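PDB 4CHJ: IMC sub-compartment protein ISP3 from Toxoplasma gondii, which adopts a pleckstrin homology fold in the inner membrane complex and belongs to a protein group critical for parasite replication, probably serving in daughter-cell formation. Local coordinates for residues R41-L51 with I124-D133. Numbering follows the deposited sequence.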
ATOM      1  N   ARG A  41     -13.544  -5.259  -1.587  1.00 48.79           N
ATOM      2  CA  ARG A  41     -12.980  -6.028  -0.472  1.00 52.86           C
ATOM      3  C   ARG A  41     -12.377  -5.211   0.662  1.00 52.49           C
ATOM      4  O   ARG A  41     -12.679  -5.449   1.845  1.00 54.57           O
ATOM      5  CB  ARG A  41     -11.940  -6.991  -0.991  1.00 51.32           C
ATOM      6  CG  ARG A  41     -12.582  -8.185  -1.627  1.00 55.62           C
ATOM      7  CD  ARG A  41     -11.602  -9.299  -1.820  1.00 59.72           C
ATOM      8  NE  ARG A  41     -10.757  -9.050  -2.978  1.00 66.15           N
ATOM      9  CZ  ARG A  41      -9.431  -9.007  -2.946  1.00 60.72           C
ATOM     10  NH1 ARG A  41      -8.772  -9.185  -1.803  1.00 62.74           N
ATOM     11  NH2 ARG A  41      -8.762  -8.823  -4.074  1.00 59.31           N
ATOM     12  N   TYR A  42     -11.525  -4.252   0.318  1.00 56.60           N
ATOM     13  CA  TYR A  42     -10.768  -3.520   1.350  1.00 53.12           C
ATOM     14  C   TYR A  42     -11.558  -2.364   1.951  1.00 56.86           C
ATOM     15  O   TYR A  42     -11.320  -1.970   3.099  1.00 59.52           O
ATOM     16  CB  TYR A  42      -9.404  -3.073   0.803  1.00 52.42           C
ATOM     17  CG  TYR A  42      -8.424  -4.241   0.795  1.00 58.17           C
ATOM     18  CD1 TYR A  42      -7.816  -4.668   1.980  1.00 58.54           C
ATOM     19  CD2 TYR A  42      -8.215  -5.000  -0.357  1.00 54.51           C
ATOM     20  CE1 TYR A  42      -6.982  -5.776   2.002  1.00 53.45           C
ATOM     21  CE2 TYR A  42      -7.374  -6.110  -0.343  1.00 58.58           C
ATOM     22  CZ  TYR A  42      -6.765  -6.494   0.842  1.00 52.86           C
ATOM     23  OH  TYR A  42      -5.931  -7.584   0.859  1.00 52.57           O
ATOM     24  N   GLU A  43     -12.533  -1.854   1.202  1.00 59.45           N
ATOM     25  CA  GLU A  43     -13.545  -0.967   1.783  1.00 60.98           C
ATOM     26  C   GLU A  43     -14.355  -1.724   2.835  1.00 58.32           C
ATOM     27  O   GLU A  43     -14.710  -1.168   3.885  1.00 54.18           O
ATOM     28  CB  GLU A  43     -14.469  -0.413   0.694  1.00 65.75           C
ATOM     29  CG  GLU A  43     -13.889   0.791  -0.040  1.00 71.95           C
ATOM     30  CD  GLU A  43     -14.792   1.325  -1.154  1.00 73.48           C
ATOM     31  OE1 GLU A  43     -15.593   0.541  -1.722  1.00 73.18           O
ATOM     32  OE2 GLU A  43     -14.675   2.534  -1.478  1.00 66.62           O
ATOM     33  N   ALA A  44     -14.609  -3.006   2.564  1.00 56.00           N
ATOM     34  CA  ALA A  44     -15.226  -3.897   3.550  1.00 58.64           C
ATOM     35  C   ALA A  44     -14.261  -4.218   4.691  1.00 60.12           C
ATOM     36  O   ALA A  44     -14.677  -4.473   5.818  1.00 61.98           O
ATOM     37  CB  ALA A  44     -15.688  -5.190   2.879  1.00 58.35           C
ATOM     38  N   GLY A  45     -12.972  -4.211   4.394  1.00 61.45           N
ATOM     39  CA  GLY A  45     -11.992  -4.701   5.339  1.00 58.84           C
ATOM     40  C   GLY A  45     -11.501  -6.052   4.900  1.00 59.82           C
ATOM     41  O   GLY A  45     -12.271  -6.999   4.787  1.00 67.02           O
ATOM     42  N   ASP A  46     -10.217  -6.146   4.602  1.00 62.74           N
ATOM     43  CA  ASP A  46      -9.653  -7.423   4.183  1.00 62.26           C
ATOM     44  C   ASP A  46      -8.189  -7.522   4.627  1.00 62.43           C
ATOM     45  O   ASP A  46      -7.592  -6.536   5.071  1.00 57.58           O
ATOM     46  CB  ASP A  46      -9.816  -7.608   2.663  1.00 55.73           C
ATOM     47  CG  ASP A  46      -9.573  -9.038   2.207  1.00 61.39           C
ATOM     48  OD1 ASP A  46      -9.748  -9.970   3.021  1.00 61.64           O
ATOM     49  OD2 ASP A  46      -9.185  -9.231   1.035  1.00 59.74           O
ATOM     50  N   THR A  47      -7.655  -8.736   4.546  1.00 66.87           N
ATOM     51  CA  THR A  47      -6.449  -9.133   5.240  1.00 63.58           C
ATOM     52  C   THR A  47      -5.220  -8.822   4.375  1.00 67.36           C
ATOM     53  O   THR A  47      -5.267  -8.975   3.143  1.00 63.08           O
ATOM     54  CB  THR A  47      -6.507 -10.648   5.576  1.00 66.06           C
ATOM     55  OG1 THR A  47      -7.225 -10.843   6.806  1.00 65.95           O
ATOM     56  CG2 THR A  47      -5.121 -11.244   5.713  1.00 73.22           C
ATOM     57  N   MET A  48      -4.164  -8.304   5.021  1.00 53.99           N
ATOM     58  CA  MET A  48      -2.830  -8.187   4.422  1.00 53.55           C
ATOM     59  C   MET A  48      -1.764  -8.292   5.527  1.00 54.65           C
ATOM     60  O   MET A  48      -2.083  -8.631   6.674  1.00 53.86           O
ATOM     61  CB  MET A  48      -2.704  -6.867   3.672  1.00 53.66           C
ATOM     62  CG  MET A  48      -3.495  -5.737   4.310  1.00 55.69           C
ATOM     63  SD  MET A  48      -2.807  -5.231   5.902  1.00 54.51           S
ATOM     64  CE  MET A  48      -1.245  -4.542   5.337  1.00 53.67           C
ATOM     65  N   GLU A  49      -0.504  -8.053   5.171  1.00 52.56           N
ATOM     66  CA  GLU A  49       0.600  -8.082   6.147  1.00 48.19           C
ATOM     67  C   GLU A  49       1.381  -6.790   6.140  1.00 50.44           C
ATOM     68  O   GLU A  49       1.720  -6.267   5.081  1.00 49.73           O
ATOM     69  CB  GLU A  49       1.579  -9.200   5.813  1.00 48.88           C
ATOM     70  CG  GLU A  49       1.089 -10.585   6.120  1.00 52.33           C
ATOM     71  CD  GLU A  49       2.015 -11.636   5.559  1.00 56.66           C
ATOM     72  OE1 GLU A  49       2.946 -11.271   4.800  1.00 62.95           O
ATOM     73  OE2 GLU A  49       1.829 -12.823   5.895  1.00 64.48           O
ATOM     74  N   VAL A  50       1.771  -6.343   7.326  1.00 53.83           N
ATOM     75  CA  VAL A  50       2.674  -5.215   7.451  1.00 48.28           C
ATOM     76  C   VAL A  50       4.086  -5.723   7.720  1.00 53.46           C
ATOM     77  O   VAL A  50       4.322  -6.437   8.687  1.00 50.98           O
ATOM     78  CB  VAL A  50       2.256  -4.300   8.610  1.00 50.52           C
ATOM     79  CG1 VAL A  50       3.295  -3.215   8.835  1.00 57.57           C
ATOM     80  CG2 VAL A  50       0.891  -3.697   8.339  1.00 51.39           C
ATOM     81  N   LEU A  51       5.014  -5.361   6.841  1.00 50.32           N
ATOM     82  CA  LEU A  51       6.422  -5.698   7.001  1.00 52.27           C
ATOM     83  C   LEU A  51       7.119  -4.806   8.016  1.00 45.39           C
ATOM     84  O   LEU A  51       6.767  -3.641   8.170  1.00 45.90           O
ATOM     85  CB  LEU A  51       7.150  -5.614   5.662  1.00 61.04           C
ATOM     86  CG  LEU A  51       6.603  -6.489   4.539  1.00 69.50           C
ATOM     87  CD1 LEU A  51       7.678  -6.743   3.497  1.00 68.81           C
ATOM     88  CD2 LEU A  51       6.071  -7.797   5.098  1.00 75.01           C
ATOM     89  N   ILE A 124       6.533   2.508   4.994  1.00 49.60           N
ATOM     90  CA  ILE A 124       5.792   1.366   5.486  1.00 48.25           C
ATOM     91  C   ILE A 124       5.681   0.402   4.351  1.00 46.93           C
ATOM     92  O   ILE A 124       5.587   0.814   3.200  1.00 47.03           O
ATOM     93  CB  ILE A 124       4.382   1.772   5.914  1.00 49.71           C
ATOM     94  CG1 ILE A 124       4.463   3.023   6.822  1.00 54.88           C
ATOM     95  CG2 ILE A 124       3.686   0.600   6.606  1.00 51.76           C
ATOM     96  CD1 ILE A 124       3.122   3.595   7.226  1.00 53.98           C
ATOM     97  N   ALA A 125       5.713  -0.880   4.657  1.00 42.91           N
ATOM     98  CA  ALA A 125       5.562  -1.878   3.636  1.00 43.02           C
ATOM     99  C   ALA A 125       4.389  -2.757   3.978  1.00 49.14           C
ATOM    100  O   ALA A 125       4.315  -3.297   5.107  1.00 39.51           O
ATOM    101  CB  ALA A 125       6.829  -2.708   3.501  1.00 41.14           C
ATOM    102  N   PHE A 126       3.454  -2.854   3.013  1.00 42.47           N
ATOM    103  CA  PHE A 126       2.367  -3.844   3.025  1.00 42.23           C
ATOM    104  C   PHE A 126       2.683  -4.954   2.017  1.00 43.95           C
ATOM    105  O   PHE A 126       3.161  -4.688   0.931  1.00 49.04           O
ATOM    106  CB  PHE A 126       1.044  -3.180   2.613  1.00 39.62           C
ATOM    107  CG  PHE A 126       0.489  -2.218   3.635  1.00 41.69           C
ATOM    108  CD1 PHE A 126       1.081  -2.072   4.889  1.00 40.74           C
ATOM    109  CD2 PHE A 126      -0.640  -1.476   3.350  1.00 41.42           C
ATOM    110  CE1 PHE A 126       0.553  -1.201   5.825  1.00 45.45           C
ATOM    111  CE2 PHE A 126      -1.178  -0.616   4.286  1.00 42.57           C
ATOM    112  CZ  PHE A 126      -0.580  -0.483   5.531  1.00 44.81           C
ATOM    113  N   SER A 127       2.405  -6.187   2.407  1.00 44.42           N
ATOM    114  CA  SER A 127       2.492  -7.329   1.534  1.00 48.03           C
ATOM    115  C   SER A 127       1.085  -7.905   1.303  1.00 47.07           C
ATOM    116  O   SER A 127       0.319  -8.123   2.254  1.00 44.23           O
ATOM    117  CB  SER A 127       3.384  -8.397   2.151  1.00 48.91           C
ATOM    118  OG  SER A 127       3.515  -9.500   1.270  1.00 51.22           O
ATOM    119  N   PHE A 128       0.728  -8.085   0.035  1.00 45.60           N
ATOM    120  CA  PHE A 128      -0.642  -8.490  -0.322  1.00 42.57           C
ATOM    121  C   PHE A 128      -0.651  -9.912  -0.796  1.00 48.10           C
ATOM    122  O   PHE A 128       0.412 -10.490  -1.086  1.00 49.11           O
ATOM    123  CB  PHE A 128      -1.230  -7.569  -1.399  1.00 46.33           C
ATOM    124  CG  PHE A 128      -1.558  -6.202  -0.891  1.00 45.24           C
ATOM    125  CD1 PHE A 128      -0.577  -5.215  -0.859  1.00 43.49           C
ATOM    126  CD2 PHE A 128      -2.788  -5.952  -0.295  1.00 38.56           C
ATOM    127  CE1 PHE A 128      -0.850  -3.987  -0.317  1.00 38.98           C
ATOM    128  CE2 PHE A 128      -3.065  -4.718   0.243  1.00 41.54           C
ATOM    129  CZ  PHE A 128      -2.088  -3.742   0.252  1.00 43.54           C
ATOM    130  N   LYS A 129      -1.855 -10.489  -0.865  1.00 50.35           N
ATOM    131  CA  LYS A 129      -1.994 -11.936  -0.959  1.00 56.24           C
ATOM    132  C   LYS A 129      -1.569 -12.409  -2.359  1.00 57.97           C
ATOM    133  O   LYS A 129      -1.128 -13.539  -2.524  1.00 61.03           O
ATOM    134  CB  LYS A 129      -3.425 -12.363  -0.615  1.00 61.27           C
ATOM    135  CG  LYS A 129      -3.631 -13.868  -0.620  1.00 78.46           C
ATOM    136  CD  LYS A 129      -5.052 -14.284  -0.228  1.00 84.40           C
ATOM    137  CE  LYS A 129      -5.216 -15.800  -0.272  1.00 91.34           C
ATOM    138  NZ  LYS A 129      -6.605 -16.212   0.112  1.00110.82           N
ATOM    139  N   ASP A 130      -1.623 -11.504  -3.339  1.00 56.76           N
ATOM    140  CA  ASP A 130      -1.121 -11.773  -4.689  1.00 58.61           C
ATOM    141  C   ASP A 130      -0.703 -10.470  -5.396  1.00 54.43           C
ATOM    142  O   ASP A 130      -0.923  -9.375  -4.876  1.00 55.27           O
ATOM    143  CB  ASP A 130      -2.201 -12.493  -5.517  1.00 63.82           C
ATOM    144  CG  ASP A 130      -3.462 -11.653  -5.702  1.00 62.26           C
ATOM    145  OD1 ASP A 130      -3.363 -10.417  -5.722  1.00 70.58           O
ATOM    146  OD2 ASP A 130      -4.551 -12.228  -5.820  1.00 63.95           O
ATOM    147  N   ILE A 131      -0.169 -10.607  -6.606  1.00 51.23           N
ATOM    148  CA  ILE A 131       0.466  -9.503  -7.319  1.00 56.40           C
ATOM    149  C   ILE A 131      -0.561  -8.472  -7.713  1.00 59.96           C
ATOM    150  O   ILE A 131      -0.331  -7.260  -7.628  1.00 60.00           O
ATOM    151  CB  ILE A 131       1.159  -9.997  -8.596  1.00 55.54           C
ATOM    152  CG1 ILE A 131       2.175 -11.083  -8.247  1.00 64.31           C
ATOM    153  CG2 ILE A 131       1.851  -8.837  -9.294  1.00 59.21           C
ATOM    154  CD1 ILE A 131       3.156 -11.432  -9.357  1.00 66.18           C
ATOM    155  N   THR A 132      -1.684  -8.985  -8.182  1.00 55.52           N
ATOM    156  CA  THR A 132      -2.792  -8.196  -8.632  1.00 53.38           C
ATOM    157  C   THR A 132      -3.259  -7.232  -7.561  1.00 46.06           C
ATOM    158  O   THR A 132      -3.456  -6.035  -7.821  1.00 45.09           O
ATOM    159  CB  THR A 132      -3.951  -9.145  -8.991  1.00 59.80           C
ATOM    160  OG1 THR A 132      -3.617  -9.840 -10.203  1.00 53.25           O
ATOM    161  CG2 THR A 132      -5.298  -8.382  -9.132  1.00 54.78           C
ATOM    162  N   ASP A 133      -3.509  -7.773  -6.380  1.00 40.68           N
ATOM    163  CA  ASP A 133      -3.867  -6.975  -5.214  1.00 44.37           C
ATOM    164  C   ASP A 133      -2.828  -5.903  -4.893  1.00 47.53           C
ATOM    165  O   ASP A 133      -3.174  -4.766  -4.563  1.00 46.11           O
ATOM    166  CB  ASP A 133      -4.070  -7.882  -4.010  1.00 50.90           C
ATOM    167  CG  ASP A 133      -5.456  -8.491  -3.979  1.00 54.06           C
ATOM    168  OD1 ASP A 133      -6.242  -8.230  -4.925  1.00 56.82           O
ATOM    169  OD2 ASP A 133      -5.788  -9.175  -2.993  1.00 57.26           O
TER
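R41 reaches across to D133 in a two-pronged salt bridge that ties the end of helix 32-44 to the first turn of helix 131-149, the C-terminal helix of this pleckstrin homology fold. The guanidinium meets the carboxylate end-on, their planes only 27° apart: NH2 of R41 lies 2.7 Å from OD1 of D133, on its syn lone pair, while NH1 approaches OD2 less squarely. D46 OD2 also accepts from R41 NH1, 2.9 Å away and in the guanidinium plane, so two carboxylates share the arginine, whose positive charge probably eases the repulsion between them.

Next to this network the F128 ring turns its edge toward the face of Y42 in an offset edge-to-face pair, planes at 83°. The Y42 hydroxyl sits at the rim of F128 and donates to T47 O from above the carbonyl plane, which holds the tip of the phenol; W38 meets the same tyrosine.

Further along, strands 46-51 and 123-127 run antiparallel, E49 and S127 forming a hydrogen-bonded pair through both backbone N-H groups. V50 and F126, the neighbouring non-hydrogen-bonded pair, both touch L73, and the F126 ring also meets F115 and F137. V50 CG2 packs beside F126 CE1 at 3.6 Å. On the opposite face of the sheet, L51 CB rests against A125 CB, and E49 turns its carboxylate to R57. Back on the face of V50 and F126, M48 is bent at chi2 (69°) and chi3, which brings its terminal methyl over the F126 ring: CE stands 3.5 Å from the centroid of the F126 ring, a CH-pi contact, with SD farther above the same face.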